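Local coordinates for protein diol-dehydratase (Roseburia inulinivorans, PDB 5I2A) that dehydrates 1,2-propanediol as a B12-independent glycyl radical enzyme, at residues E771-I774 with S775-G779. Numbering follows the deposited sequence.
Sequences ESFI and SLIRG
F773 and I777, one turn apart on the helix, form the tightly packed side of this local contact. The CD1 methyl of I777 sits over one face of the F773 ring in a CH-pi contact, 4.0 Å from the ring centroid, and comes closest at CE2 of F773, 3.6 Å away. Two torsions bring them together: CG of F773 lies anti to the backbone N (chi1 172°), which carries the ring to the I777 side, while the I777 chain runs out extended to CD1 (chi2 171°). A flat ring and a branched aliphatic chain suit this buried place, for neither brings a polar atom that would need a partner.

Beneath the side chains, I777 N donates to F773 O at 3.2 Å and R778 N to I774 O at 2.9 Å, the regular i to i+4 pattern of an alpha helix.

The solvent side is looser and wetter. S775 N donates to E771 O at 3.1 Å, and a water gives the same carbonyl oxygen a second bond of 2.8 Å while also hydrogen-bonding S775 OG. A small hydroxyl suits this exposed turn, where it can share a water with the backbone. On the same helix the other serine, S772, turns its OG back to the carbonyl of K768.

Between the wet and packed sides lies the flank of I774 and R778, where CG2 of I774 lies obliquely 4.4 Å from NE of R778. Arginine suits it: the apolar stem packs while NH2 reaches the carbonyl oxygen of W386.

Helix 766-781 is the crossover of a beta-alpha-beta unit between strands 756-759 and 787-792. F773 meets F790 of the latter strand edge-to-face and also touches helix 391-402, against which aliphatic I774 packs at L394, while L776, equally apolar, reaches P734 and C738 of helix 734-741.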
# COMPACT_ATOMS: atom_id res chain seq x y z
N GLU A 771 46.95 26.08 -17.54
CA GLU A 771 46.12 26.99 -18.30
C GLU A 771 45.60 26.34 -19.57
O GLU A 771 44.45 26.55 -19.93
CB GLU A 771 46.89 28.28 -18.62
CG GLU A 771 46.79 29.31 -17.49
CD GLU A 771 47.76 30.47 -17.63
OE1 GLU A 771 48.29 30.68 -18.74
OE2 GLU A 771 47.98 31.17 -16.62
N SER A 772 46.41 25.55 -20.26
CA SER A 772 45.88 24.89 -21.45
C SER A 772 44.92 23.75 -21.07
O SER A 772 44.01 23.44 -21.83
CB SER A 772 47.01 24.38 -22.35
OG SER A 772 48.01 23.76 -21.59
N PHE A 773 45.12 23.15 -19.90
CA PHE A 773 44.16 22.20 -19.33
C PHE A 773 42.78 22.85 -19.19
O PHE A 773 41.79 22.33 -19.71
CB PHE A 773 44.67 21.69 -17.98
CG PHE A 773 43.68 20.85 -17.20
CD1 PHE A 773 43.47 19.52 -17.52
CD2 PHE A 773 43.00 21.38 -16.11
CE1 PHE A 773 42.58 18.74 -16.77
CE2 PHE A 773 42.12 20.61 -15.36
CZ PHE A 773 41.91 19.28 -15.70
N ILE A 774 42.73 23.99 -18.51
CA ILE A 774 41.47 24.73 -18.35
C ILE A 774 40.83 25.09 -19.71
O ILE A 774 39.62 24.97 -19.88
CB ILE A 774 41.67 26.02 -17.52
CG1 ILE A 774 42.13 25.69 -16.09
CG2 ILE A 774 40.41 26.89 -17.51
CD1 ILE A 774 41.14 24.91 -15.29
N SER A 775 41.65 25.50 -20.67
CA SER A 775 41.16 25.84 -22.00
C SER A 775 40.59 24.64 -22.74
O SER A 775 39.66 24.78 -23.52
CB SER A 775 42.28 26.46 -22.85
OG SER A 775 42.62 27.73 -22.35
N LEU A 776 41.19 23.47 -22.53
CA LEU A 776 40.65 22.24 -23.11
C LEU A 776 39.22 22.02 -22.63
O LEU A 776 38.31 21.80 -23.43
CB LEU A 776 41.52 21.04 -22.73
CG LEU A 776 41.06 19.68 -23.24
CD1 LEU A 776 41.16 19.61 -24.76
CD2 LEU A 776 41.88 18.56 -22.60
N ILE A 777 39.02 22.10 -21.31
CA ILE A 777 37.71 21.94 -20.70
C ILE A 777 36.71 22.99 -21.22
O ILE A 777 35.60 22.65 -21.62
CB ILE A 777 37.79 22.04 -19.17
CG1 ILE A 777 38.65 20.90 -18.61
CG2 ILE A 777 36.38 21.99 -18.55
CD1 ILE A 777 38.96 21.05 -17.11
N ARG A 778 37.10 24.26 -21.22
CA ARG A 778 36.22 25.30 -21.72
C ARG A 778 35.86 25.14 -23.20
O ARG A 778 34.75 25.44 -23.60
CB ARG A 778 36.83 26.68 -21.48
CG ARG A 778 36.81 27.08 -20.03
CD ARG A 778 36.85 28.58 -19.90
NE ARG A 778 36.73 29.05 -18.52
CZ ARG A 778 35.58 29.13 -17.85
NH1 ARG A 778 34.44 28.73 -18.40
NH2 ARG A 778 35.58 29.59 -16.61
N GLY A 779 36.79 24.65 -24.01
CA GLY A 779 36.51 24.40 -25.42
C GLY A 779 35.39 23.39 -25.62
O GLY A 779 34.55 23.53 -26.50
O HOH W 1 43.05 28.92 -19.48